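Local coordinates for protein iron-containing superoxide dismutase B2 (Trypanosoma brucei, PDB 3ESF) that probably catalyses the dismutation of superoxide to hydrogen peroxide and oxygen, using a bound iron ion, at residues A[25-28]-A[29-33]; A[70-73]-A[74-77]; A[97-100]-A[101-105]. The protein carries 1 engineered substitution. All coordinates share one frame; numbering follows the deposited sequence.

Contact 1: A[25-28]-A[29-33]; sequences VTFH and YDKHH. With FE (Fe (III) ion), chain E.
F27 O accepts two backbone donors where helix 22-45 widens into a pi-type turn: K31 N at 2.9 Å, from above the carbonyl plane, and H32 N at 3.3 Å, almost in line with the C=O bond. Before the turn the usual spacing holds, as in D30 N to T26 O at 2.7 Å; within it H33 N likewise reaches back five residues to H28 O at 2.8 Å. The polar side-chain ends find partners outside this turn. T26 OG1 stands beside its own backbone N and bonds K22 O, one turn back, which turns methyl CG2 to D30 OD2 at 3.5 Å; D30 OD1 pairs with Y12 OH. Y29 OH is satisfied by P6 O, H33 ND1 by W80 NE1, and H32 NE2 by Y168 OH of the second subunit. K31 lies alongside F27, pointing the same way, its methylene CG 3.7 Å from ring atom CD1, a long aliphatic stem suiting the phenyl. H28 extends with CG anti to the backbone N (chi1 -163°), crosses H32 at about a right angle, and places NE2 2.2 Å from the iron. With H76, D161 and H165 it forms the three-histidine, one-aspartate metal site of iron/manganese superoxide dismutases.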
loop_
_atom_site.group_PDB
_atom_site.type_symbol
_atom_site.label_atom_id
_atom_site.label_comp_id
_atom_site.label_asym_id
_atom_site.label_seq_id
_atom_site.Cartn_x
_atom_site.Cartn_y
_atom_site.Cartn_z
ATOM N N VAL A 25 -0.052 9.803 -14.417
ATOM C CA VAL A 25 -1.294 9.292 -14.992
ATOM C C VAL A 25 -1.057 8.075 -15.935
ATOM O O VAL A 25 -1.844 7.118 -15.926
ATOM C CB VAL A 25 -2.082 10.431 -15.718
ATOM C CG1 VAL A 25 -3.335 9.885 -16.428
ATOM C CG2 VAL A 25 -2.453 11.563 -14.717
ATOM N N THR A 26 0.013 8.120 -16.729
ATOM C CA THR A 26 0.352 7.006 -17.657
ATOM C C THR A 26 0.617 5.715 -16.915
ATOM O O THR A 26 -0.009 4.699 -17.228
ATOM C CB THR A 26 1.568 7.323 -18.539
ATOM O OG1 THR A 26 1.247 8.428 -19.380
ATOM C CG2 THR A 26 1.896 6.155 -19.432
ATOM N N PHE A 27 1.539 5.728 -15.948
ATOM C CA PHE A 27 1.792 4.495 -15.178
ATOM C C PHE A 27 0.530 4.033 -14.465
ATOM O O PHE A 27 0.215 2.842 -14.468
ATOM C CB PHE A 27 3.003 4.614 -14.223
ATOM C CG PHE A 27 4.324 4.375 -14.904
ATOM C CD1 PHE A 27 4.846 3.089 -15.002
ATOM C CD2 PHE A 27 5.014 5.427 -15.501
ATOM C CE1 PHE A 27 6.064 2.857 -15.654
ATOM C CE2 PHE A 27 6.222 5.213 -16.146
ATOM C CZ PHE A 27 6.747 3.925 -16.234
ATOM N N HIS A 28 -0.206 4.968 -13.877
ATOM C CA HIS A 28 -1.340 4.597 -13.042
ATOM C C HIS A 28 -2.476 3.923 -13.855
ATOM O O HIS A 28 -3.033 2.873 -13.454
ATOM C CB HIS A 28 -1.832 5.839 -12.291
ATOM C CG HIS A 28 -2.706 5.522 -11.130
ATOM N ND1 HIS A 28 -3.301 6.494 -10.366
ATOM C CD2 HIS A 28 -3.106 4.336 -10.614
ATOM C CE1 HIS A 28 -4.031 5.924 -9.425
ATOM N NE2 HIS A 28 -3.925 4.616 -9.554
ATOM N N TYR A 29 -2.786 4.533 -15.001
ATOM C CA TYR A 29 -3.796 4.016 -15.916
ATOM C C TYR A 29 -3.268 2.821 -16.711
ATOM O O TYR A 29 -3.900 1.770 -16.688
ATOM C CB TYR A 29 -4.338 5.121 -16.860
ATOM C CG TYR A 29 -5.503 4.692 -17.742
ATOM C CD1 TYR A 29 -6.837 4.906 -17.337
ATOM C CD2 TYR A 29 -5.277 4.096 -18.992
ATOM C CE1 TYR A 29 -7.907 4.510 -18.142
ATOM C CE2 TYR A 29 -6.322 3.683 -19.788
ATOM C CZ TYR A 29 -7.646 3.894 -19.364
ATOM O OH TYR A 29 -8.692 3.506 -20.184
ATOM N N ASP A 30 -2.122 2.973 -17.391
ATOM C CA ASP A 30 -1.644 1.934 -18.335
ATOM C C ASP A 30 -1.143 0.669 -17.637
ATOM O O ASP A 30 -1.321 -0.424 -18.155
ATOM C CB ASP A 30 -0.547 2.444 -19.274
ATOM C CG ASP A 30 -1.072 3.330 -20.394
ATOM O OD1 ASP A 30 -2.306 3.412 -20.593
ATOM O OD2 ASP A 30 -0.241 3.953 -21.089
ATOM N N LYS A 31 -0.490 0.840 -16.489
ATOM C CA LYS A 31 0.076 -0.286 -15.746
ATOM C C LYS A 31 -0.884 -0.805 -14.670
ATOM O O LYS A 31 -1.348 -1.937 -14.781
ATOM C CB LYS A 31 1.488 0.028 -15.212
ATOM C CG LYS A 31 2.483 0.587 -16.291
ATOM C CD LYS A 31 2.745 -0.452 -17.392
ATOM C CE LYS A 31 4.102 -0.279 -18.116
ATOM N NZ LYS A 31 4.467 1.115 -18.556
ATOM N N HIS A 32 -1.222 0.012 -13.666
ATOM C CA HIS A 32 -2.072 -0.457 -12.571
ATOM C C HIS A 32 -3.507 -0.726 -12.967
ATOM O O HIS A 32 -3.974 -1.853 -12.794
ATOM C CB HIS A 32 -1.991 0.450 -11.325
ATOM C CG HIS A 32 -0.602 0.561 -10.783
ATOM N ND1 HIS A 32 -0.049 -0.408 -9.976
ATOM C CD2 HIS A 32 0.380 1.467 -11.015
ATOM C CE1 HIS A 32 1.198 -0.078 -9.688
ATOM N NE2 HIS A 32 1.489 1.048 -10.316
ATOM N N HIS A 33 -4.188 0.288 -13.500
ATOM C CA HIS A 33 -5.621 0.209 -13.811
ATOM C C HIS A 33 -5.862 -0.847 -14.905
ATOM O O HIS A 33 -6.652 -1.788 -14.705
ATOM C CB HIS A 33 -6.196 1.610 -14.172
ATOM C CG HIS A 33 -7.703 1.672 -14.234
ATOM N ND1 HIS A 33 -8.388 2.793 -14.648
ATOM C CD2 HIS A 33 -8.651 0.735 -13.970
ATOM C CE1 HIS A 33 -9.690 2.551 -14.631
ATOM N NE2 HIS A 33 -9.873 1.306 -14.217
HETATM FE FE FE E . -4.502 3.153 -8.039
HETATM O O HOH W 1 -5.162 1.980 -6.377
#

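Contact 2: A[70-73]-A[74-77]; sequences AAQI and FNHN. With FE (Fe (III) ion), chain E.
F74 N bonds A70 O in a regular alpha-helical turn of helix 64-81, part of the alpha-hairpin domain of iron/manganese superoxide dismutases. The F74 ring itself leaves the turn, with CG anti to the backbone N, and packs on V55, E56 and I59 of helix 55-61. N75 N follows with a bond to A71 O at 2.9 Å. Its short amide hands ND2 to G146 O, and the side chain crosses that of Q72 obliquely, the amide planes nearly perpendicular (87°). H76 comes next and ties the turn to the metal. Q72 O accepts twice from it, from H76 N at 3.0 Å and from H76 ND1 at 2.6 Å, one on each face of the carbonyl plane. The ND1 bond lies in the ring plane, so it fixes the imidazole's rotation while NE2 binds the iron at 2.2 Å. Bent at chi2, Q72 sets its amide nearly perpendicular to that ring, with NE2 3.5 Å from H76 CE1; the same NE2 bonds Y36 OH and, weakly, water 1, the iron's solvent ligand. A glutamine from this helix near that solvent is familiar from other iron superoxide dismutases. Last, N77 lies alongside I73, pointing the same way, its ND2 4.0 Å from I73 CG2.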
loop_
_atom_site.group_PDB
_atom_site.type_symbol
_atom_site.label_atom_id
_atom_site.label_comp_id
_atom_site.label_asym_id
_atom_site.label_seq_id
_atom_site.Cartn_x
_atom_site.Cartn_y
_atom_site.Cartn_z
ATOM N N ALA A 70 -12.145 -6.651 -9.869
ATOM C CA ALA A 70 -13.312 -5.856 -10.242
ATOM C C ALA A 70 -13.461 -4.579 -9.402
ATOM O O ALA A 70 -13.743 -3.492 -9.946
ATOM C CB ALA A 70 -14.584 -6.680 -10.210
ATOM N N ALA A 71 -13.282 -4.711 -8.084
ATOM C CA ALA A 71 -13.341 -3.567 -7.173
ATOM C C ALA A 71 -12.355 -2.468 -7.557
ATOM O O ALA A 71 -12.724 -1.298 -7.620
ATOM C CB ALA A 71 -13.107 -4.025 -5.726
ATOM N N GLN A 72 -11.100 -2.844 -7.793
ATOM C CA GLN A 72 -10.096 -1.883 -8.255
ATOM C C GLN A 72 -10.426 -1.270 -9.606
ATOM O O GLN A 72 -10.133 -0.105 -9.832
ATOM C CB GLN A 72 -8.708 -2.505 -8.299
ATOM C CG GLN A 72 -8.123 -2.777 -6.925
ATOM C CD GLN A 72 -7.763 -1.519 -6.176
ATOM O OE1 GLN A 72 -8.588 -0.950 -5.476
ATOM N NE2 GLN A 72 -6.516 -1.081 -6.314
ATOM N N ILE A 73 -11.020 -2.051 -10.509
ATOM C CA ILE A 73 -11.485 -1.503 -11.778
ATOM C C ILE A 73 -12.529 -0.375 -11.589
ATOM O O ILE A 73 -12.405 0.712 -12.160
ATOM C CB ILE A 73 -11.974 -2.629 -12.744
ATOM C CG1 ILE A 73 -10.768 -3.508 -13.150
ATOM C CG2 ILE A 73 -12.685 -2.038 -14.002
ATOM C CD1 ILE A 73 -11.148 -4.880 -13.680
ATOM N N PHE A 74 -13.554 -0.655 -10.806
ATOM C CA PHE A 74 -14.590 0.337 -10.525
ATOM C C PHE A 74 -14.018 1.543 -9.766
ATOM O O PHE A 74 -14.328 2.684 -10.116
ATOM C CB PHE A 74 -15.720 -0.327 -9.752
ATOM C CG PHE A 74 -16.739 0.609 -9.260
ATOM C CD1 PHE A 74 -17.967 0.720 -9.925
ATOM C CD2 PHE A 74 -16.496 1.404 -8.141
ATOM C CE1 PHE A 74 -18.941 1.611 -9.467
ATOM C CE2 PHE A 74 -17.459 2.312 -7.694
ATOM C CZ PHE A 74 -18.688 2.405 -8.341
ATOM N N ASN A 75 -13.175 1.286 -8.755
ATOM C CA ASN A 75 -12.593 2.347 -7.926
ATOM C C ASN A 75 -11.774 3.313 -8.781
ATOM O O ASN A 75 -11.868 4.502 -8.599
ATOM C CB ASN A 75 -11.706 1.787 -6.799
ATOM C CG ASN A 75 -12.496 1.073 -5.719
ATOM O OD1 ASN A 75 -13.729 1.159 -5.643
ATOM N ND2 ASN A 75 -11.790 0.362 -4.875
ATOM N N HIS A 76 -10.949 2.787 -9.688
ATOM C CA HIS A 76 -10.134 3.630 -10.571
ATOM C C HIS A 76 -10.952 4.394 -11.581
ATOM O O HIS A 76 -10.651 5.536 -11.885
ATOM C CB HIS A 76 -9.072 2.792 -11.282
ATOM C CG HIS A 76 -7.942 2.408 -10.388
ATOM N ND1 HIS A 76 -8.024 1.355 -9.502
ATOM C CD2 HIS A 76 -6.744 2.995 -10.175
ATOM C CE1 HIS A 76 -6.908 1.298 -8.800
ATOM N NE2 HIS A 76 -6.126 2.296 -9.171
ATOM N N ASN A 77 -11.972 3.744 -12.146
ATOM C CA ASN A 77 -12.903 4.437 -13.039
ATOM C C ASN A 77 -13.501 5.650 -12.318
ATOM O O ASN A 77 -13.533 6.772 -12.856
ATOM C CB ASN A 77 -14.044 3.510 -13.507
ATOM C CG ASN A 77 -13.589 2.455 -14.534
ATOM O OD1 ASN A 77 -12.508 2.550 -15.111
ATOM N ND2 ASN A 77 -14.458 1.478 -14.794
HETATM FE FE FE E . -4.502 3.153 -8.039
HETATM O O HOH W 1 -5.162 1.980 -6.377
#

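Contact 3: A[97-100]-A[101-105]; sequences EAIR and ASFGS
I99 and F103, one turn apart near the end of helix 93-103, cross obliquely, the CG2 branch of I99 meeting F103 CD2 at 4.1 Å. The phenyl presents its edge, not a face, to the backbone, and CD2 lies 3.3 Å from I99 O; with CG beside its own N (chi1 -60°), F103 stays close to the carbonyl that its amide uses. I99 O is gripped by F103 N at 2.8 Å, nearly along the C=O direction, and by S102 N from high above the carbonyl plane. Both side chains are apolar because they pack against L137 of strand 137-143 and the F109 ring of helix 106-119. They thus join the helix to sheet and neighbouring helix in the C-terminal domain. On the exposed face R100, bent at chi3 (-82°), turns back on E97 side-on. NE bonds OE1 at 3.2 Å and NH2 bonds OE2 at 3.0 Å, both almost straight, a salt bridge with both oxygens in the guanidinium plane although the nitrogens approach from above the carboxylate plane. S102 OG points to water 2 at 2.7 Å, which also donates to A98 O, while L137 N holds the hydroxyl to the strand. At the helix end G104 N bonds R100 O at 2.8 Å; G104 adopts positive phi, where lacking CB avoids a clash with F103 O. S105 then N-caps the next helix, its OG bonding K108 N.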
loop_
_atom_site.group_PDB
_atom_site.type_symbol
_atom_site.label_atom_id
_atom_site.label_comp_id
_atom_site.label_asym_id
_atom_site.label_seq_id
_atom_site.Cartn_x
_atom_site.Cartn_y
_atom_site.Cartn_z
ATOM N N GLU A 97 -25.356 22.509 -0.649
ATOM C CA GLU A 97 -26.312 22.561 0.438
ATOM C C GLU A 97 -26.312 21.262 1.250
ATOM O O GLU A 97 -26.378 21.296 2.479
ATOM C CB GLU A 97 -27.706 22.848 -0.117
ATOM C CG GLU A 97 -28.537 23.770 0.742
ATOM C CD GLU A 97 -27.787 25.036 1.143
ATOM O OE1 GLU A 97 -27.446 25.153 2.339
ATOM O OE2 GLU A 97 -27.525 25.897 0.265
ATOM N N ALA A 98 -26.237 20.130 0.553
ATOM C CA ALA A 98 -26.230 18.823 1.200
ATOM C C ALA A 98 -24.962 18.637 2.057
ATOM O O ALA A 98 -25.023 18.044 3.124
ATOM C CB ALA A 98 -26.361 17.735 0.171
ATOM N N ILE A 99 -23.835 19.149 1.565
ATOM C CA ILE A 99 -22.559 19.108 2.284
ATOM C C ILE A 99 -22.712 19.901 3.597
ATOM O O ILE A 99 -22.402 19.390 4.679
ATOM C CB ILE A 99 -21.382 19.590 1.381
ATOM C CG1 ILE A 99 -21.052 18.493 0.343
ATOM C CG2 ILE A 99 -20.138 20.001 2.218
ATOM C CD1 ILE A 99 -19.758 18.709 -0.501
ATOM N N ARG A 100 -23.240 21.116 3.513
ATOM C CA ARG A 100 -23.554 21.899 4.721
ATOM C C ARG A 100 -24.491 21.174 5.682
ATOM O O ARG A 100 -24.231 21.134 6.890
ATOM C CB ARG A 100 -24.114 23.265 4.357
ATOM C CG ARG A 100 -23.059 24.222 3.874
ATOM C CD ARG A 100 -23.653 25.606 3.684
ATOM N NE ARG A 100 -24.351 25.749 2.410
ATOM C CZ ARG A 100 -23.762 26.003 1.242
ATOM N NH1 ARG A 100 -22.443 26.142 1.166
ATOM N NH2 ARG A 100 -24.495 26.119 0.143
ATOM N N ALA A 101 -25.550 20.558 5.145
ATOM C CA ALA A 101 -26.543 19.859 5.975
ATOM C C ALA A 101 -26.036 18.545 6.593
ATOM O O ALA A 101 -26.655 18.032 7.522
ATOM C CB ALA A 101 -27.887 19.650 5.207
ATOM N N SER A 102 -24.921 18.014 6.080
ATOM C CA SER A 102 -24.279 16.807 6.606
ATOM C C SER A 102 -23.043 17.086 7.461
ATOM O O SER A 102 -22.787 16.350 8.412
ATOM C CB SER A 102 -23.878 15.847 5.472
ATOM O OG SER A 102 -24.997 15.151 5.000
ATOM N N PHE A 103 -22.287 18.129 7.121
ATOM C CA PHE A 103 -20.998 18.394 7.791
ATOM C C PHE A 103 -20.938 19.700 8.586
ATOM O O PHE A 103 -19.983 19.915 9.331
ATOM C CB PHE A 103 -19.853 18.370 6.791
ATOM C CG PHE A 103 -19.717 17.075 6.087
ATOM C CD1 PHE A 103 -19.060 15.997 6.705
ATOM C CD2 PHE A 103 -20.279 16.900 4.821
ATOM C CE1 PHE A 103 -18.972 14.781 6.064
ATOM C CE2 PHE A 103 -20.179 15.676 4.149
ATOM C CZ PHE A 103 -19.536 14.621 4.767
ATOM N N GLY A 104 -21.940 20.555 8.402
ATOM C CA GLY A 104 -21.993 21.874 9.055
ATOM C C GLY A 104 -21.439 22.949 8.140
ATOM O O GLY A 104 -21.919 24.066 8.157
ATOM N N SER A 105 -20.433 22.598 7.330
ATOM C CA SER A 105 -19.807 23.550 6.406
ATOM C C SER A 105 -18.964 22.792 5.395
ATOM O O SER A 105 -18.635 21.630 5.620
ATOM C CB SER A 105 -18.903 24.526 7.182
ATOM O OG SER A 105 -17.720 23.846 7.603
HETATM O O HOH W 2 -27.222 16.025 3.695
#

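Overall arrangement
Contacts 1 and 2 are turns of two helices, 22-45 and 64-81, that converge on the iron, their centres about 13 Å apart, with H28 and H76 as adjacent ligands. H28 NE2 and H76 NE2 come within 3.2 Å of each other; D161 and H165 complete the protein ligands, and water 1 is the solvent ligand. Away from the iron the two turns also meet through H33, whose NE2 makes a weak bond to I73 O at 3.3 Å. Contact 3 belongs to the C-terminal domain, not the alpha-hairpin domain. It lies on the opposite side of the chain's centre from contact 1, about 34 Å between centres, and its nearest atoms are about 18 Å from contact 2, far from the active site.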